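Local coordinates for malonyl CoA-acyl carrier protein transacylase (Burkholderia pseudomallei 1710b, PDB 3EZO) that probably transfers the malonyl group from malonyl-CoA to holo-acyl carrier protein, the reaction that supplies extender units for fatty acid synthesis, at residues Arg36-Gln48 / Ile111-Arg123. Residues are numbered along the deposited sequence; the frame is centred on the assembly and turned at random.
Sequences RETLDEASDALGQ and IAFRDALPLVRFR
Leu117 enters helix 36-46 as a knob, its side chain seated in the hole made by Glu41, Ala42, Ala45 and Leu46. From the root outward, its CB lies against the methyl of Ala45; past CG the two branches part. Leu117 CD1 reaches Ala45 CB at 3.7 Å and the Ala42 backbone at CA, and also rides over the rim of the Phe113 ring within its own helix. Leu117 CD2 turns to Ala42 CB, 3.9 Å away, and to Leu46 CD1. The axes of the two helical segments approach to 9.3 Å and cross at -54°.

One turn earlier, Phe113 points the same way. Its CG stands anti to the backbone N (chi1 180°), which carries the ring out to Thr38 and Glu41. Thr38 CG2 touches Phe113 CE2 at 3.5 Å, while the extended Glu41 chain sets OE1 at the ring edge, near its plane and 3.3 Å from Phe113 CD2; carboxylate and ring are almost perpendicular. That same OE1 forms a salt bridge with Arg81 of helix 65-85, whose Thr74 touches both Ala42 and Leu117. These helices belong to the acyltransferase domain characteristic of FabD, and the contact is away from the predicted active-site residues Ser98 and His207, although helix 113-128 runs on to Arg123, which hydrogen-bonds Ser98.

Two arginines line the outer side. Arg114, bent at chi2 (59°), lays one guanidinium face over Ala45 CB. The Ala45 carbonyl O accepts from two waters, one of which accepts in turn from Arg114 NH1, 2.8 Å from the water oxygen. In one of its two modelled conformers Arg121 lays a guanidinium face over Leu46 CD2 and gives NH1 to the other water, tying it too to the last helical turn before Gly47.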
ATOM      1  N   ARG A  36      20.040   9.825  -0.035  1.00 11.78           N
ATOM      2  CA  ARG A  36      20.196  11.086  -0.746  1.00 11.75           C
ATOM      3  C   ARG A  36      20.023  10.964  -2.271  1.00 12.35           C
ATOM      4  O   ARG A  36      19.390  11.814  -2.894  1.00 12.82           O
ATOM      5  CB  ARG A  36      21.579  11.700  -0.444  1.00 12.10           C
ATOM      6  CG  ARG A  36      21.770  12.104   1.030  1.00 12.85           C
ATOM      7  CD  ARG A  36      23.008  13.018   1.104  1.00 14.47           C
ATOM      8  NE  ARG A  36      23.368  13.409   2.448  1.00 12.22           N
ATOM      9  CZ  ARG A  36      24.214  14.399   2.750  1.00 14.90           C
ATOM     10  NH1 ARG A  36      24.806  15.093   1.800  1.00 16.19           N
ATOM     11  NH2 ARG A  36      24.479  14.686   4.018  1.00 16.08           N
ATOM     12  N   GLU A  37      20.591   9.920  -2.874  1.00 11.82           N
ATOM     13  CA  GLU A  37      20.530   9.748  -4.307  1.00 11.93           C
ATOM     14  C   GLU A  37      19.116   9.373  -4.754  1.00 11.29           C
ATOM     15  O   GLU A  37      18.697   9.758  -5.830  1.00 11.56           O
ATOM     16  CB  GLU A  37      21.536   8.693  -4.769  1.00 12.61           C
ATOM     17  CG  GLU A  37      23.004   9.049  -4.483  1.00 17.82           C
ATOM     18  CD  GLU A  37      24.006   7.934  -4.863  1.00 24.38           C
ATOM     19  OE1 GLU A  37      24.039   6.775  -4.289  1.00 29.40           O
ATOM     20  OE2 GLU A  37      24.755   8.242  -5.776  1.00 27.18           O
ATOM     21  N   THR A  38      18.398   8.625  -3.930  1.00 10.58           N
ATOM     22  CA  THR A  38      17.015   8.261  -4.214  1.00 11.09           C
ATOM     23  C   THR A  38      16.059   9.463  -4.166  1.00 10.95           C
ATOM     24  O   THR A  38      15.176   9.624  -5.046  1.00 10.64           O
ATOM     25  CB  THR A  38      16.528   7.199  -3.236  1.00 11.59           C
ATOM     26  OG1 THR A  38      17.407   6.092  -3.332  1.00 11.48           O
ATOM     27  CG2 THR A  38      15.078   6.760  -3.592  1.00 10.28           C
ATOM     28  N   LEU A  39      16.265  10.324  -3.180  1.00 10.98           N
ATOM     29  CA  LEU A  39      15.501  11.594  -3.093  1.00 11.59           C
ATOM     30  C   LEU A  39      15.841  12.497  -4.250  1.00 12.10           C
ATOM     31  O   LEU A  39      14.967  13.179  -4.779  1.00 11.43           O
ATOM     32  CB  LEU A  39      15.791  12.314  -1.773  1.00 11.41           C
ATOM     33  CG  LEU A  39      15.226  11.589  -0.586  1.00 11.32           C
ATOM     34  CD1 LEU A  39      15.786  12.132   0.785  1.00 13.07           C
ATOM     35  CD2 LEU A  39      13.681  11.611  -0.594  1.00 10.49           C
ATOM     36  N   ASP A  40      17.108  12.478  -4.677  1.00 13.36           N
ATOM     37  CA  ASP A  40      17.490  13.271  -5.849  1.00 15.21           C
ATOM     38  C   ASP A  40      16.817  12.746  -7.096  1.00 13.98           C
ATOM     39  O   ASP A  40      16.320  13.524  -7.916  1.00 13.43           O
ATOM     40  CB  ASP A  40      18.991  13.296  -6.064  1.00 17.22           C
ATOM     41  CG  ASP A  40      19.698  14.298  -5.149  1.00 24.32           C
ATOM     42  OD1 ASP A  40      19.172  15.415  -4.968  1.00 32.20           O
ATOM     43  OD2 ASP A  40      20.798  13.974  -4.636  1.00 33.05           O
ATOM     44  N   GLU A  41      16.813  11.429  -7.247  1.00 13.20           N
ATOM     45  CA  GLU A  41      16.195  10.812  -8.429  1.00 12.82           C
ATOM     46  C   GLU A  41      14.700  11.130  -8.467  1.00 11.01           C
ATOM     47  O   GLU A  41      14.148  11.493  -9.517  1.00 10.84           O
ATOM     48  CB  GLU A  41      16.450   9.287  -8.415  1.00 12.84           C
ATOM     49  CG  GLU A  41      15.739   8.566  -9.548  1.00 15.34           C
ATOM     50  CD  GLU A  41      16.091   7.041  -9.684  1.00 16.31           C
ATOM     51  OE1 GLU A  41      16.728   6.419  -8.773  1.00 14.42           O
ATOM     52  OE2 GLU A  41      15.714   6.508 -10.757  1.00 17.86           O
ATOM     53  N   ALA A  42      14.045  10.989  -7.326  1.00 10.61           N
ATOM     54  CA  ALA A  42      12.619  11.315  -7.217  1.00 11.45           C
ATOM     55  C   ALA A  42      12.319  12.791  -7.596  1.00 12.06           C
ATOM     56  O   ALA A  42      11.371  13.078  -8.372  1.00 12.71           O
ATOM     57  CB  ALA A  42      12.086  10.981  -5.815  1.00 10.23           C
ATOM     58  N   SER A  43      13.141  13.722  -7.099  1.00 13.09           N
ATOM     59  CA  SER A  43      12.974  15.185  -7.413  1.00 13.68           C
ATOM     60  C   SER A  43      13.183  15.435  -8.891  1.00 15.08           C
ATOM     61  O   SER A  43      12.440  16.188  -9.572  1.00 14.40           O
ATOM     62  CB  SER A  43      13.963  16.040  -6.589  1.00 13.70           C
ATOM     63  OG  SER A  43      13.798  15.803  -5.180  1.00 13.46           O
ATOM     64  N   ASP A  44      14.204  14.787  -9.434  1.00 16.26           N
ATOM     65  CA  ASP A  44      14.420  14.923 -10.868  1.00 17.37           C
ATOM     66  C   ASP A  44      13.212  14.385 -11.658  1.00 16.62           C
ATOM     67  O   ASP A  44      12.794  15.023 -12.618  1.00 16.69           O
ATOM     68  CB  ASP A  44      15.723  14.242 -11.297  1.00 19.03           C
ATOM     69  CG  ASP A  44      15.875  14.185 -12.815  1.00 24.92           C
ATOM     70  OD1 ASP A  44      15.723  15.228 -13.490  1.00 32.95           O
ATOM     71  OD2 ASP A  44      16.144  13.089 -13.357  1.00 34.99           O
ATOM     72  N   ALA A  45      12.666  13.223 -11.274  1.00 15.33           N
ATOM     73  CA  ALA A  45      11.506  12.672 -11.989  1.00 14.88           C
ATOM     74  C   ALA A  45      10.232  13.540 -11.814  1.00 14.36           C
ATOM     75  O   ALA A  45       9.488  13.722 -12.754  1.00 13.87           O
ATOM     76  CB  ALA A  45      11.237  11.224 -11.553  1.00 14.17           C
ATOM     77  N   LEU A  46      10.009  14.097 -10.626  1.00 13.84           N
ATOM     78  CA  LEU A  46       8.736  14.754 -10.309  1.00 14.87           C
ATOM     79  C   LEU A  46       8.746  16.281 -10.410  1.00 16.06           C
ATOM     80  O   LEU A  46       7.682  16.905 -10.473  1.00 16.28           O
ATOM     81  CB  LEU A  46       8.250  14.339  -8.935  1.00 13.71           C
ATOM     82  CG  LEU A  46       8.032  12.825  -8.806  1.00 14.83           C
ATOM     83  CD1 LEU A  46       7.793  12.406  -7.338  1.00 11.96           C
ATOM     84  CD2 LEU A  46       6.912  12.351  -9.676  1.00 12.93           C
ATOM     85  N   GLY A  47       9.934  16.895 -10.457  1.00 16.68           N
ATOM     86  CA  GLY A  47      10.007  18.331 -10.668  1.00 16.23           C
ATOM     87  C   GLY A  47       9.910  19.146  -9.409  1.00 17.35           C
ATOM     88  O   GLY A  47       9.942  20.372  -9.472  1.00 18.48           O
ATOM     89  N   GLN A  48       9.826  18.506  -8.253  1.00 18.42           N
ATOM     90  CA  GLN A  48       9.939  19.252  -7.003  1.00 19.66           C
ATOM     91  C   GLN A  48      10.890  18.588  -6.018  1.00 18.26           C
ATOM     92  O   GLN A  48      11.165  17.401  -6.112  1.00 17.79           O
ATOM     93  CB  GLN A  48       8.561  19.471  -6.361  1.00 20.71           C
ATOM     94  CG  GLN A  48       8.062  18.316  -5.568  1.00 23.68           C
ATOM     95  CD  GLN A  48       6.752  18.608  -4.831  1.00 27.97           C
ATOM     96  OE1 GLN A  48       5.708  18.016  -5.140  1.00 28.89           O
ATOM     97  NE2 GLN A  48       6.813  19.507  -3.841  1.00 31.95           N
ATOM     98  N   ILE A 111       9.608  -3.026 -12.461  1.00 13.86           N
ATOM     99  CA  ILE A 111       9.377  -1.667 -12.916  1.00 14.32           C
ATOM    100  C   ILE A 111      10.568  -0.819 -12.456  1.00 14.14           C
ATOM    101  O   ILE A 111      10.914  -0.843 -11.295  1.00 14.21           O
ATOM    102  CB  ILE A 111       8.063  -1.069 -12.330  1.00 14.22           C
ATOM    103  CG1 ILE A 111       6.823  -1.891 -12.754  1.00 15.83           C
ATOM    104  CG2 ILE A 111       7.857   0.415 -12.801  1.00 14.48           C
ATOM    105  CD1 ILE A 111       5.475  -1.417 -12.065  1.00 14.08           C
ATOM    106  N   ALA A 112      11.193  -0.084 -13.353  1.00 13.97           N
ATOM    107  CA  ALA A 112      12.298   0.768 -12.932  1.00 14.79           C
ATOM    108  C   ALA A 112      11.761   1.889 -12.021  1.00 14.04           C
ATOM    109  O   ALA A 112      10.697   2.468 -12.284  1.00 14.56           O
ATOM    110  CB  ALA A 112      13.040   1.356 -14.178  1.00 14.46           C
ATOM    111  N   PHE A 113      12.482   2.180 -10.953  1.00 13.50           N
ATOM    112  CA  PHE A 113      12.093   3.249 -10.031  1.00 14.35           C
ATOM    113  C   PHE A 113      11.804   4.551 -10.754  1.00 14.73           C
ATOM    114  O   PHE A 113      10.811   5.187 -10.473  1.00 14.17           O
ATOM    115  CB  PHE A 113      13.118   3.410  -8.919  1.00 14.33           C
ATOM    116  CG  PHE A 113      12.794   4.508  -7.908  1.00 13.51           C
ATOM    117  CD1 PHE A 113      11.586   4.522  -7.209  1.00 12.19           C
ATOM    118  CD2 PHE A 113      13.721   5.513  -7.644  1.00 13.02           C
ATOM    119  CE1 PHE A 113      11.286   5.535  -6.255  1.00 12.17           C
ATOM    120  CE2 PHE A 113      13.461   6.512  -6.673  1.00 12.11           C
ATOM    121  CZ  PHE A 113      12.234   6.521  -5.984  1.00 12.84           C
ATOM    122  N   ARG A 114      12.620   4.877 -11.752  1.00 16.17           N
ATOM    123  CA  ARG A 114      12.460   6.105 -12.518  1.00 17.18           C
ATOM    124  C   ARG A 114      11.129   6.096 -13.235  1.00 16.68           C
ATOM    125  O   ARG A 114      10.553   7.161 -13.434  1.00 15.71           O
ATOM    126  CB  ARG A 114      13.624   6.262 -13.523  1.00 18.19           C
ATOM    127  CG  ARG A 114      13.603   7.450 -14.425  1.00 22.49           C
ATOM    128  CD  ARG A 114      13.590   8.750 -13.637  1.00 27.73           C
ATOM    129  NE  ARG A 114      13.462   9.933 -14.498  1.00 30.86           N
ATOM    130  CZ  ARG A 114      12.318  10.383 -15.013  1.00 33.23           C
ATOM    131  NH1 ARG A 114      11.132   9.767 -14.750  1.00 31.83           N
ATOM    132  NH2 ARG A 114      12.355  11.470 -15.781  1.00 33.25           N
ATOM    133  N   ASP A 115      10.648   4.905 -13.633  1.00 15.38           N
ATOM    134  CA  ASP A 115       9.325   4.797 -14.271  1.00 15.54           C
ATOM    135  C   ASP A 115       8.204   4.751 -13.261  1.00 13.88           C
ATOM    136  O   ASP A 115       7.098   5.225 -13.533  1.00 16.01           O
ATOM    137  CB  ASP A 115       9.227   3.570 -15.191  1.00 14.47           C
ATOM    138  CG  ASP A 115      10.251   3.622 -16.304  1.00 18.54           C
ATOM    139  OD1 ASP A 115      10.739   4.745 -16.609  1.00 20.28           O
ATOM    140  OD2 ASP A 115      10.587   2.553 -16.852  1.00 19.92           O
ATOM    141  N   ALA A 116       8.478   4.188 -12.107  1.00 12.61           N
ATOM    142  CA  ALA A 116       7.459   4.040 -11.087  1.00 11.53           C
ATOM    143  C   ALA A 116       6.995   5.398 -10.530  1.00 10.63           C
ATOM    144  O   ALA A 116       5.868   5.541 -10.058  1.00  9.74           O
ATOM    145  CB  ALA A 116       7.938   3.113  -9.964  1.00 10.78           C
ATOM    146  N   LEU A 117       7.865   6.397 -10.611  1.00 11.19           N
ATOM    147  CA  LEU A 117       7.585   7.688 -10.009  1.00 10.14           C
ATOM    148  C   LEU A 117       6.396   8.402 -10.700  1.00 10.05           C
ATOM    149  O   LEU A 117       5.388   8.650 -10.045  1.00  9.14           O
ATOM    150  CB  LEU A 117       8.885   8.524  -9.931  1.00 10.44           C
ATOM    151  CG  LEU A 117       9.843   8.105  -8.812  1.00 11.68           C
ATOM    152  CD1 LEU A 117      11.308   8.465  -9.154  1.00  9.27           C
ATOM    153  CD2 LEU A 117       9.415   8.676  -7.444  1.00 10.42           C
ATOM    154  N   PRO A 118       6.476   8.686 -12.020  1.00  9.91           N
ATOM    155  CA  PRO A 118       5.308   9.304 -12.663  1.00 10.34           C
ATOM    156  C   PRO A 118       4.098   8.346 -12.748  1.00 10.91           C
ATOM    157  O   PRO A 118       2.957   8.799 -12.828  1.00 11.73           O
ATOM    158  CB  PRO A 118       5.826   9.701 -14.035  1.00 10.66           C
ATOM    159  CG  PRO A 118       7.036   8.734 -14.291  1.00 10.67           C
ATOM    160  CD  PRO A 118       7.617   8.522 -12.939  1.00 10.21           C
ATOM    161  N   LEU A 119       4.330   7.035 -12.641  1.00 11.36           N
ATOM    162  CA  LEU A 119       3.237   6.071 -12.691  1.00 10.35           C
ATOM    163  C   LEU A 119       2.352   6.237 -11.470  1.00  9.72           C
ATOM    164  O   LEU A 119       1.146   6.287 -11.610  1.00  8.87           O
ATOM    165  CB  LEU A 119       3.771   4.630 -12.803  1.00 10.61           C
ATOM    166  CG  LEU A 119       2.837   3.405 -12.589  1.00  9.34           C
ATOM    167  CD1 LEU A 119       1.580   3.370 -13.498  1.00  9.09           C
ATOM    168  CD2 LEU A 119       3.651   2.073 -12.744  1.00  7.10           C
ATOM    169  N   VAL A 120       2.943   6.330 -10.276  1.00  9.65           N
ATOM    170  CA  VAL A 120       2.150   6.434  -9.066  1.00  9.34           C
ATOM    171  C   VAL A 120       1.583   7.830  -8.870  1.00 10.09           C
ATOM    172  O   VAL A 120       0.511   7.971  -8.292  1.00  9.09           O
ATOM    173  CB  VAL A 120       2.863   5.921  -7.806  1.00  9.96           C
ATOM    174  CG1 VAL A 120       3.390   4.522  -8.072  1.00  9.64           C
ATOM    175  CG2 VAL A 120       3.989   6.898  -7.361  1.00  7.29           C
ATOM    176  N   ARG A 121       2.268   8.853  -9.376  0.50 10.37           N
ATOM    177  CA  ARG A 121       1.660  10.201  -9.447  0.50 10.76           C
ATOM    178  C   ARG A 121       0.382  10.157 -10.280  0.50 10.71           C
ATOM    179  O   ARG A 121      -0.688  10.638  -9.868  0.50 10.60           O
ATOM    180  CB  ARG A 121       2.626  11.202 -10.056  0.50 10.23           C
ATOM    181  CG  ARG A 121       2.103  12.614 -10.095  0.50  9.76           C
ATOM    182  CD  ARG A 121       3.216  13.588 -10.502  0.50  8.68           C
ATOM    183  NE  ARG A 121       3.709  13.282 -11.854  0.50  9.35           N
ATOM    184  CZ  ARG A 121       4.624  13.982 -12.522  0.50  6.13           C
ATOM    185  NH1 ARG A 121       5.187  15.058 -12.000  0.50  3.14           N
ATOM    186  NH2 ARG A 121       4.974  13.584 -13.727  0.50  7.38           N
ATOM    187  N   PHE A 122       0.494   9.555 -11.452  1.00 11.24           N
ATOM    188  CA  PHE A 122      -0.671   9.382 -12.309  1.00 11.34           C
ATOM    189  C   PHE A 122      -1.771   8.539 -11.621  1.00 10.79           C
ATOM    190  O   PHE A 122      -2.940   8.918 -11.614  1.00 10.16           O
ATOM    191  CB  PHE A 122      -0.285   8.749 -13.624  1.00 11.38           C
ATOM    192  CG  PHE A 122      -1.460   8.571 -14.539  1.00 14.50           C
ATOM    193  CD1 PHE A 122      -1.875   9.616 -15.364  1.00 19.60           C
ATOM    194  CD2 PHE A 122      -2.218   7.383 -14.517  1.00 16.23           C
ATOM    195  CE1 PHE A 122      -2.967   9.466 -16.217  1.00 20.72           C
ATOM    196  CE2 PHE A 122      -3.326   7.246 -15.341  1.00 17.01           C
ATOM    197  CZ  PHE A 122      -3.701   8.290 -16.181  1.00 18.61           C
ATOM    198  N   ARG A 123      -1.380   7.416 -11.010  1.00 10.88           N
ATOM    199  CA  ARG A 123      -2.327   6.585 -10.284  1.00 10.58           C
ATOM    200  C   ARG A 123      -3.095   7.424  -9.257  1.00 11.00           C
ATOM    201  O   ARG A 123      -4.320   7.314  -9.132  1.00 10.55           O
ATOM    202  CB  ARG A 123      -1.597   5.469  -9.551  1.00 10.61           C
ATOM    203  CG  ARG A 123      -2.494   4.614  -8.653  1.00 10.55           C
ATOM    204  CD  ARG A 123      -1.654   3.456  -8.060  1.00 12.93           C
ATOM    205  NE  ARG A 123      -2.422   2.447  -7.283  1.00  9.97           N
ATOM    206  CZ  ARG A 123      -2.655   2.496  -5.981  1.00 11.56           C
ATOM    207  NH1 ARG A 123      -2.271   3.547  -5.226  1.00 11.65           N
ATOM    208  NH2 ARG A 123      -3.308   1.500  -5.409  1.00 12.33           N
TER
HETATM  209  O   HOH W   1       7.628  15.610 -13.585  1.00 22.06           O
HETATM  210  O   HOH W   2       9.138  11.713 -14.735  1.00 25.50           O